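Local coordinates for dally-like protein (Drosophila melanogaster, PDB 3ODN), which probably acts as a cell-surface heparan sulfate proteoglycan of the glypican family, linked to Hedgehog signalling, and is represented here by its alpha-helical core domain, at residues F144-L147 with Y148-F152; V154-T157 with Q158-F161; N164-R167 with C168-E171; S170-M173 with K174-K177; K296-E299 with A300-F304. The protein carries 2 engineered substitutions. All coordinates share one frame; numbering follows the deposited sequence.

Overall arrangement
From the N terminus, contact 1 is met first, on helix 136-155; contact 2 lies where that helix runs out into the loop 156-162. Contacts 3 and 4 follow on helix 163-176, overlapping at S170 and E171, and contact 5 sits much later, on helix 293-306. Each is local, closing no more than a helical turn or a reverse turn, so none encloses another. In space they gather at one end of the elongated bundle. Contact 1 touches all four others: Q149 and N145 meet S170, Y148 and N145 meet M173, F152 meets F161, and Y148, M151 and F152 meet F304. Contact 2 also reaches contact 3, through F161 and M166.

Contact 1 (F144-L147 with Y148-F152); sequences FNTL and YQKMF
L147 and M151, one turn apart, lie side by side and point the same way, with CD1 of L147 4.1 Å from SD of M151. L147 gets there by holding CG anti to its own backbone N (chi1 -178°), while M151 bends only near its end. On the way CG of M151 passes 3.3 Å from O of L147, the same oxygen that accepts the M151 N-H. F179 packs on both side chains, and F118 on L147. This is the i to i+4 pairing of an alpha helix, here the middle of helix 136-155 in the helical bundle of the glypican core, and the backbone bonds are regular: Y148 N to F144 O at 3.0 Å, and K150 N to T146 O at 3.1 Å, the straightest of the four. K150 lays its CG 3.1 Å from O of T146, and bends at chi2 (-69°) and chi4 carry NZ off to hydrogen bonds with N114 OD1 and Y116 OH. T146 turns its OG1 back to K142 O. On another face of the helix the terminal amides of N145 and Q149 come together with their planes 83° apart, close to S170 of the neighbouring helix. Y148 touches the preceding turn with its CB, 3.3 Å from O of F144; its ring leads off the helix to V169 and M173 on one helix and V315 on another.

Contact 2 (V154-T157 with Q158-F161); sequences VLNT and QYTF
N156 meets the ring of F161 with both its side chain and its backbone. CB of N156 lies in the plane of the ring at its edge, 3.4 Å from CZ of F161, and O of N156 comes up to the same rim, 3.2 Å from CE2 of F161. The ring is thus met along its edge, while the carbonyl carbon of Y159 sits over one face, toward the rim. F161 also meets the rings of F152 and Y165, so N156 borders a small aromatic group. Its own ND2 makes weak hydrogen bonds to F152 O and T312 OG1. Q158 reaches back over the turn: its CG takes the crowded position between backbone N and carbonyl carbon (chi1 37°), and from there the extended chain brings NE2 to 3.7 Å from OD1 of N156, the two amide planes only 15° apart. T157 points away from Q158-F161, its OG1 giving a weak hydrogen bond to V154 O (3.3 Å) in the last helical turn. The backbone closes with another weak bond, Y159 N to N156 O at 3.3 Å. With T157 and Q158 both near helical phi and psi, N156 to Y159 form a type I/III beta turn, the reversal by which helix 136-155 ends and the chain sets off toward helix 163-176.

Contact 3 (N164-R167 with C168-E171); sequences NYMR and CVSE
V169 packs against Y165 and M166 in the first half of helix 163-176, a short alpha helix at one end of the glypican bundle. Its CB lies 3.4 Å from O of M166. One branch, CG1, anti to the backbone N (chi1 177°), meets CE of M166 at 4.0 Å. The other, CG2, touches both side chains: it is 3.7 Å from CE2 of Y165, whose ring it approaches obliquely, and 4.0 Å from SD of M166, which runs alongside. The hydroxyl of Y165 goes on to bond G320 O, close to C319, the disulfide partner of C168, so both residues tie the helix to the chain just past helix 308-318. Further along, S170 turns OG back over the helix to give a hydrogen bond to R167 O at 2.8 Å. That oxygen also accepts E171 N at 3.1 Å, and the two donors come from the same face of its carbonyl plane. An alanine at S170 lacks the hydroxyl and would probably cost R167 O one of these two donors, keeping the E171 N-H. On the exposed side R167 bends at chi3 and curls back, so that NH2 donates to OD1 of N164 at 2.8 Å, from above the amide plane, with NH1 adding a weak bond to that oxygen.

Contact 4 (S170-M173 with K174-K177); sequences SEHM and KELK
O of H172 takes two backbone donors, L176 N nearly along the C=O axis and E175 N from well above the carbonyl plane, both at 3.0 Å, next to a kink where the N-H groups of K174 and E175 lack the usual bond to the residue four before. H172 and L176 also pack through their side chains: L176, with CG beside its own backbone N (chi1 -55°), sets CD1 3.8 Å from CB of H172 and CG 3.3 Å from O of H172. L176 continues onto R314 and V315 of helix 308-318, and H172 onto C319. Here helix 163-176 reaches its C-terminal end: K177 N still bonds to M173 O at 3.1 Å, but K177 itself turns to positive phi (50°), and P178 follows. NZ of K177 forms salt bridges to D181 and D184 near the start of the next helix. M173 leaves the helix with CG anti to its backbone N, then bends at chi3 so that CE comes to 3.8 Å from CG of K174, the two chains crossing at a slant. N145 and P178 also touch M173. Toward the surface, ND1 of H172 and OE1 of E175 stand 4.3 Å apart.

Contact 5 (K296-E299 with A300-F304); sequences KISE and AIMNF
A300 opens the second half by placing its CB 3.5 Å from O of I297, while its N bonds to K296 O at 3.3 Å; the small methyl also meets F179 and V182. I301 comes next, with CG1 beside the backbone N (chi1 -76°). That lays CG1 3.4 Å from O of I297 and brings CD1 to a looser 4.3 Å from CG2 of I297. Both isoleucines face F103 of helix 48-106, and I301 also touches M151. M302 lies toward the surface. Its N makes the shortest backbone bond of this turn, to S298 O at 2.8 Å, and its chain, straight to SD and then bent at chi3 (-79°), folds CE back across the stem of E299, 3.9 Å from CG. N303 holds its amide over the preceding turn: OD1 stands 3.1 Å from O of E299, two acceptors that do not bond, while the backbone N of N303 donates to that carbonyl. ND2 helps hold the amide there by giving a hydrogen bond to F179 O in a loop. A leucine in its place would probably leave F179 O without this donor and remove a polar tie between the helix and that loop. F304 closes the stretch, its ring leading away into the aromatic and methionine packing of Y148, M151 and F152. This is an amphipathic alpha helix, 293-306, whose buried side joins helices 48-106 and 136-155 in the glypican core's helical bundle.

Contact 1 (F144-L147 with Y148-F152)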
# COMPACT_ATOMS: atom_id res chain seq x y z
N PHE A 144 28.83 -4.47 4.71
CA PHE A 144 29.62 -3.98 5.82
C PHE A 144 30.72 -4.97 6.18
O PHE A 144 31.79 -4.54 6.64
CB PHE A 144 28.71 -3.69 7.03
CG PHE A 144 27.97 -2.38 7.00
CD1 PHE A 144 28.66 -1.17 6.99
CD2 PHE A 144 26.59 -2.34 7.05
CE1 PHE A 144 27.98 0.04 7.01
CE2 PHE A 144 25.90 -1.12 7.06
CZ PHE A 144 26.60 0.06 7.02
N ASN A 145 30.50 -6.27 5.93
CA ASN A 145 31.55 -7.28 6.16
C ASN A 145 32.69 -7.11 5.12
O ASN A 145 33.88 -7.16 5.47
CB ASN A 145 30.96 -8.70 6.11
CG ASN A 145 31.96 -9.74 6.56
OD1 ASN A 145 32.09 -10.04 7.76
ND2 ASN A 145 32.71 -10.28 5.60
N THR A 146 32.31 -6.91 3.84
CA THR A 146 33.19 -6.70 2.69
C THR A 146 33.92 -5.36 2.87
O THR A 146 35.12 -5.28 2.62
CB THR A 146 32.36 -6.74 1.38
OG1 THR A 146 31.65 -7.98 1.29
CG2 THR A 146 33.21 -6.51 0.11
N LEU A 147 33.19 -4.32 3.31
CA LEU A 147 33.71 -2.98 3.53
C LEU A 147 34.80 -2.99 4.60
O LEU A 147 35.86 -2.41 4.39
CB LEU A 147 32.55 -2.02 3.87
CG LEU A 147 32.85 -0.54 4.10
CD1 LEU A 147 33.39 0.12 2.84
CD2 LEU A 147 31.62 0.17 4.57
N TYR A 148 34.57 -3.72 5.70
CA TYR A 148 35.53 -3.89 6.81
C TYR A 148 36.82 -4.62 6.39
O TYR A 148 37.91 -4.22 6.82
CB TYR A 148 34.83 -4.62 7.97
CG TYR A 148 35.73 -5.22 9.03
CD1 TYR A 148 36.57 -4.42 9.79
CD2 TYR A 148 35.68 -6.58 9.33
CE1 TYR A 148 37.37 -4.96 10.80
CE2 TYR A 148 36.45 -7.12 10.35
CZ TYR A 148 37.31 -6.31 11.07
OH TYR A 148 38.09 -6.86 12.07
N GLN A 149 36.69 -5.71 5.61
CA GLN A 149 37.83 -6.52 5.17
C GLN A 149 38.73 -5.72 4.25
O GLN A 149 39.95 -5.71 4.47
CB GLN A 149 37.38 -7.84 4.53
CG GLN A 149 37.28 -8.98 5.54
CD GLN A 149 36.87 -10.25 4.85
OE1 GLN A 149 37.66 -10.92 4.18
NE2 GLN A 149 35.61 -10.61 4.99
N LYS A 150 38.12 -4.99 3.28
CA LYS A 150 38.80 -4.11 2.34
C LYS A 150 39.54 -3.01 3.10
O LYS A 150 40.70 -2.75 2.81
CB LYS A 150 37.79 -3.44 1.38
CG LYS A 150 37.11 -4.38 0.40
CD LYS A 150 38.02 -4.95 -0.68
CE LYS A 150 37.20 -5.56 -1.78
NZ LYS A 150 36.42 -4.53 -2.52
N MET A 151 38.85 -2.38 4.05
CA MET A 151 39.39 -1.28 4.85
C MET A 151 40.47 -1.70 5.83
O MET A 151 41.39 -0.91 6.07
CB MET A 151 38.28 -0.51 5.56
CG MET A 151 37.52 0.42 4.66
SD MET A 151 36.26 1.32 5.55
CE MET A 151 37.30 2.47 6.49
N PHE A 152 40.38 -2.93 6.40
CA PHE A 152 41.40 -3.42 7.32
C PHE A 152 42.70 -3.60 6.54
O PHE A 152 43.74 -3.09 6.96
CB PHE A 152 40.97 -4.72 8.03
CG PHE A 152 42.02 -5.27 8.97
CD1 PHE A 152 42.93 -6.24 8.54
CD2 PHE A 152 42.15 -4.78 10.26
CE1 PHE A 152 43.94 -6.70 9.38
CE2 PHE A 152 43.16 -5.25 11.12
CZ PHE A 152 44.05 -6.21 10.67

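Contact 2 (V154-T157 with Q158-F161)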
# COMPACT_ATOMS: atom_id res chain seq x y z
N VAL A 154 43.61 -2.28 3.50
CA VAL A 154 44.09 -0.97 3.03
C VAL A 154 44.97 -0.28 4.10
O VAL A 154 46.10 0.12 3.80
CB VAL A 154 42.90 -0.08 2.55
CG1 VAL A 154 43.31 1.39 2.39
CG2 VAL A 154 42.31 -0.59 1.24
N LEU A 155 44.45 -0.15 5.35
CA LEU A 155 45.15 0.46 6.48
C LEU A 155 46.44 -0.29 6.83
O LEU A 155 47.48 0.34 7.05
CB LEU A 155 44.21 0.49 7.70
CG LEU A 155 44.82 0.95 9.03
CD1 LEU A 155 44.66 2.45 9.21
CD2 LEU A 155 44.20 0.23 10.18
N ASN A 156 46.37 -1.63 6.87
CA ASN A 156 47.50 -2.48 7.22
C ASN A 156 48.25 -3.03 5.99
O ASN A 156 48.46 -4.23 5.83
CB ASN A 156 47.09 -3.53 8.25
CG ASN A 156 46.57 -2.92 9.52
OD1 ASN A 156 47.28 -2.23 10.24
ND2 ASN A 156 45.27 -3.06 9.76
N THR A 157 48.66 -2.08 5.12
CA THR A 157 49.46 -2.27 3.90
C THR A 157 50.79 -2.91 4.28
O THR A 157 51.29 -3.78 3.57
CB THR A 157 49.70 -0.92 3.18
OG1 THR A 157 49.38 0.20 4.01
CG2 THR A 157 48.95 -0.82 1.88
N GLN A 158 51.35 -2.46 5.42
CA GLN A 158 52.61 -2.88 6.05
C GLN A 158 52.70 -4.39 6.32
O GLN A 158 53.79 -4.97 6.19
CB GLN A 158 52.82 -2.09 7.36
CG GLN A 158 51.51 -1.83 8.12
CD GLN A 158 51.63 -0.93 9.32
OE1 GLN A 158 52.73 -0.61 9.80
NE2 GLN A 158 50.49 -0.51 9.85
N TYR A 159 51.57 -5.02 6.70
CA TYR A 159 51.47 -6.45 7.00
C TYR A 159 50.90 -7.24 5.82
O TYR A 159 50.30 -6.66 4.91
CB TYR A 159 50.61 -6.67 8.26
CG TYR A 159 51.17 -6.06 9.52
CD1 TYR A 159 50.76 -4.80 9.96
CD2 TYR A 159 52.10 -6.75 10.30
CE1 TYR A 159 51.28 -4.23 11.11
CE2 TYR A 159 52.63 -6.19 11.46
CZ TYR A 159 52.21 -4.93 11.87
OH TYR A 159 52.73 -4.38 13.02
N THR A 160 51.09 -8.57 5.83
CA THR A 160 50.58 -9.46 4.78
C THR A 160 49.59 -10.47 5.35
O THR A 160 49.84 -11.07 6.41
CB THR A 160 51.71 -10.01 3.88
OG1 THR A 160 51.14 -10.60 2.72
CG2 THR A 160 52.64 -11.01 4.61
N PHE A 161 48.43 -10.62 4.68
CA PHE A 161 47.34 -11.49 5.12
C PHE A 161 46.82 -12.38 4.01
O PHE A 161 46.35 -11.89 2.98
CB PHE A 161 46.16 -10.69 5.71
CG PHE A 161 46.48 -9.35 6.31
CD1 PHE A 161 46.78 -9.23 7.66
CD2 PHE A 161 46.46 -8.20 5.53
CE1 PHE A 161 47.08 -7.99 8.22
CE2 PHE A 161 46.75 -6.95 6.09
CZ PHE A 161 47.05 -6.86 7.43

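Contact 3 (N164-R167 with C168-E171)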
# COMPACT_ATOMS: atom_id res chain seq x y z
N ASN A 164 43.29 -17.46 5.09
CA ASN A 164 43.06 -17.97 6.45
C ASN A 164 43.04 -16.84 7.47
O ASN A 164 42.22 -16.87 8.39
CB ASN A 164 44.08 -19.03 6.85
CG ASN A 164 44.13 -20.23 5.92
OD1 ASN A 164 43.14 -20.95 5.74
ND2 ASN A 164 45.30 -20.48 5.35
N TYR A 165 43.92 -15.82 7.30
CA TYR A 165 43.97 -14.66 8.20
C TYR A 165 42.69 -13.81 8.07
O TYR A 165 42.04 -13.56 9.09
CB TYR A 165 45.23 -13.80 8.02
CG TYR A 165 45.50 -12.89 9.21
CD1 TYR A 165 46.37 -13.28 10.22
CD2 TYR A 165 44.85 -11.67 9.34
CE1 TYR A 165 46.61 -12.46 11.32
CE2 TYR A 165 45.05 -10.86 10.45
CZ TYR A 165 45.93 -11.26 11.45
OH TYR A 165 46.14 -10.46 12.54
N MET A 166 42.33 -13.40 6.84
CA MET A 166 41.16 -12.57 6.56
C MET A 166 39.82 -13.18 6.98
O MET A 166 38.90 -12.44 7.32
CB MET A 166 41.15 -12.04 5.12
CG MET A 166 42.27 -11.01 4.83
SD MET A 166 42.57 -9.73 6.10
CE MET A 166 41.09 -8.73 5.94
N ARG A 167 39.73 -14.54 7.02
CA ARG A 167 38.54 -15.28 7.47
C ARG A 167 38.34 -15.08 8.97
O ARG A 167 37.20 -14.95 9.42
CB ARG A 167 38.67 -16.77 7.14
CG ARG A 167 37.92 -17.20 5.89
CD ARG A 167 37.94 -18.70 5.68
NE ARG A 167 39.03 -19.11 4.77
CZ ARG A 167 40.00 -19.95 5.09
NH1 ARG A 167 40.04 -20.51 6.30
NH2 ARG A 167 40.94 -20.26 4.21
N CYS A 168 39.46 -15.03 9.75
CA CYS A 168 39.48 -14.80 11.21
C CYS A 168 39.00 -13.38 11.52
O CYS A 168 38.27 -13.17 12.48
CB CYS A 168 40.89 -15.06 11.76
SG CYS A 168 41.14 -14.48 13.47
N VAL A 169 39.43 -12.42 10.67
CA VAL A 169 39.10 -10.99 10.74
C VAL A 169 37.57 -10.80 10.63
O VAL A 169 37.00 -10.13 11.48
CB VAL A 169 39.92 -10.19 9.68
CG1 VAL A 169 39.55 -8.71 9.67
CG2 VAL A 169 41.42 -10.35 9.91
N SER A 170 36.93 -11.47 9.63
CA SER A 170 35.47 -11.42 9.40
C SER A 170 34.67 -12.12 10.51
O SER A 170 33.62 -11.62 10.89
CB SER A 170 35.10 -12.00 8.04
OG SER A 170 35.59 -13.31 7.86
N GLU A 171 35.19 -13.27 11.03
CA GLU A 171 34.58 -14.04 12.12
C GLU A 171 34.44 -13.18 13.39
O GLU A 171 33.42 -13.27 14.08
CB GLU A 171 35.43 -15.29 12.44
CG GLU A 171 35.17 -16.48 11.53
CD GLU A 171 35.13 -17.82 12.25
OE1 GLU A 171 36.20 -18.29 12.71
OE2 GLU A 171 34.03 -18.41 12.33

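Contact 4 (S170-M173 with K174-K177)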
# COMPACT_ATOMS: atom_id res chain seq x y z
N SER A 170 36.93 -11.47 9.63
CA SER A 170 35.47 -11.42 9.40
C SER A 170 34.67 -12.12 10.51
O SER A 170 33.62 -11.62 10.89
CB SER A 170 35.10 -12.00 8.04
OG SER A 170 35.59 -13.31 7.86
N GLU A 171 35.19 -13.27 11.03
CA GLU A 171 34.58 -14.04 12.12
C GLU A 171 34.44 -13.18 13.39
O GLU A 171 33.42 -13.27 14.08
CB GLU A 171 35.43 -15.29 12.44
CG GLU A 171 35.17 -16.48 11.53
CD GLU A 171 35.13 -17.82 12.25
OE1 GLU A 171 36.20 -18.29 12.71
OE2 GLU A 171 34.03 -18.41 12.33
N HIS A 172 35.45 -12.33 13.67
CA HIS A 172 35.52 -11.43 14.82
C HIS A 172 34.79 -10.08 14.61
O HIS A 172 34.60 -9.35 15.59
CB HIS A 172 36.99 -11.12 15.19
CG HIS A 172 37.84 -12.29 15.60
ND1 HIS A 172 37.30 -13.43 16.18
CD2 HIS A 172 39.19 -12.40 15.59
CE1 HIS A 172 38.33 -14.21 16.45
NE2 HIS A 172 39.49 -13.64 16.11
N MET A 173 34.42 -9.73 13.35
CA MET A 173 33.78 -8.44 13.03
C MET A 173 32.66 -7.97 13.96
O MET A 173 32.71 -6.84 14.45
CB MET A 173 33.35 -8.34 11.56
CG MET A 173 32.83 -6.94 11.23
SD MET A 173 31.65 -6.74 9.89
CE MET A 173 30.52 -8.12 10.22
N LYS A 174 31.64 -8.82 14.16
CA LYS A 174 30.50 -8.44 15.01
C LYS A 174 30.85 -8.33 16.51
O LYS A 174 30.15 -7.62 17.24
CB LYS A 174 29.24 -9.28 14.71
CG LYS A 174 28.58 -8.90 13.37
CD LYS A 174 27.06 -9.09 13.36
CE LYS A 174 26.42 -8.41 12.16
NZ LYS A 174 24.97 -8.70 12.05
N GLU A 175 31.97 -8.95 16.93
CA GLU A 175 32.48 -8.89 18.31
C GLU A 175 33.26 -7.58 18.53
O GLU A 175 33.16 -6.97 19.60
CB GLU A 175 33.37 -10.12 18.60
CG GLU A 175 33.85 -10.25 20.03
CD GLU A 175 34.68 -11.48 20.35
OE1 GLU A 175 35.77 -11.64 19.75
OE2 GLU A 175 34.26 -12.26 21.23
N LEU A 176 34.02 -7.14 17.50
CA LEU A 176 34.88 -5.95 17.53
C LEU A 176 34.17 -4.61 17.27
O LEU A 176 34.67 -3.58 17.73
CB LEU A 176 36.09 -6.11 16.57
CG LEU A 176 36.99 -7.34 16.78
CD1 LEU A 176 37.98 -7.49 15.64
CD2 LEU A 176 37.73 -7.30 18.11
N LYS A 177 33.02 -4.63 16.53
CA LYS A 177 32.22 -3.45 16.15
C LYS A 177 33.11 -2.37 15.50
O LYS A 177 33.44 -1.38 16.16
CB LYS A 177 31.37 -2.93 17.32
CG LYS A 177 30.01 -3.60 17.44
CD LYS A 177 29.42 -3.42 18.83
CE LYS A 177 28.11 -4.15 19.00
NZ LYS A 177 26.96 -3.38 18.45

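Contact 5 (K296-E299 with A300-F304)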
# COMPACT_ATOMS: atom_id res chain seq x y z
N LYS A 296 25.58 8.52 6.06
CA LYS A 296 25.54 7.40 7.03
C LYS A 296 26.69 6.41 6.79
O LYS A 296 27.26 5.88 7.74
CB LYS A 296 24.19 6.67 6.98
CG LYS A 296 22.99 7.51 7.38
CD LYS A 296 21.70 6.92 6.76
CE LYS A 296 20.43 7.34 7.47
NZ LYS A 296 19.78 6.20 8.18
N ILE A 297 27.03 6.15 5.51
CA ILE A 297 28.10 5.22 5.17
C ILE A 297 29.50 5.85 5.38
O ILE A 297 30.40 5.16 5.87
CB ILE A 297 27.83 4.46 3.82
CG1 ILE A 297 26.53 3.63 3.93
CG2 ILE A 297 29.03 3.56 3.39
CD1 ILE A 297 25.97 3.15 2.71
N SER A 298 29.65 7.17 5.11
CA SER A 298 30.92 7.90 5.35
C SER A 298 31.23 7.97 6.86
O SER A 298 32.39 7.85 7.27
CB SER A 298 30.86 9.31 4.75
OG SER A 298 29.98 10.16 5.48
N GLU A 299 30.18 8.14 7.68
CA GLU A 299 30.26 8.20 9.13
C GLU A 299 30.67 6.84 9.73
O GLU A 299 31.46 6.83 10.67
CB GLU A 299 29.00 8.82 9.76
CG GLU A 299 28.98 10.33 9.57
CD GLU A 299 27.77 11.15 10.01
OE1 GLU A 299 26.65 10.58 10.12
OE2 GLU A 299 27.94 12.37 10.19
N ALA A 300 30.25 5.71 9.11
CA ALA A 300 30.68 4.36 9.49
C ALA A 300 32.19 4.17 9.12
O ALA A 300 32.96 3.60 9.90
CB ALA A 300 29.84 3.32 8.76
N ILE A 301 32.60 4.72 7.96
CA ILE A 301 33.96 4.71 7.46
C ILE A 301 34.92 5.51 8.40
O ILE A 301 35.98 5.01 8.75
CB ILE A 301 34.00 5.15 5.97
CG1 ILE A 301 33.52 3.98 5.05
CG2 ILE A 301 35.39 5.66 5.55
CD1 ILE A 301 33.24 4.31 3.51
N MET A 302 34.51 6.74 8.81
CA MET A 302 35.28 7.61 9.72
C MET A 302 35.41 6.96 11.10
O MET A 302 36.43 7.13 11.74
CB MET A 302 34.63 8.99 9.85
CG MET A 302 34.87 9.89 8.66
SD MET A 302 34.37 11.61 8.96
CE MET A 302 32.56 11.49 8.72
N ASN A 303 34.37 6.20 11.53
CA ASN A 303 34.35 5.45 12.79
C ASN A 303 35.45 4.40 12.79
O ASN A 303 36.04 4.14 13.84
CB ASN A 303 32.99 4.78 13.03
CG ASN A 303 31.90 5.66 13.58
OD1 ASN A 303 32.02 6.90 13.69
ND2 ASN A 303 30.77 5.04 13.92
N PHE A 304 35.75 3.82 11.60
CA PHE A 304 36.83 2.85 11.41
C PHE A 304 38.18 3.57 11.41
O PHE A 304 39.11 3.09 12.05
CB PHE A 304 36.66 2.05 10.09
CG PHE A 304 37.61 0.89 9.92
CD1 PHE A 304 37.21 -0.41 10.20
CD2 PHE A 304 38.91 1.09 9.45
CE1 PHE A 304 38.09 -1.48 10.04
CE2 PHE A 304 39.79 0.01 9.29
CZ PHE A 304 39.37 -1.26 9.58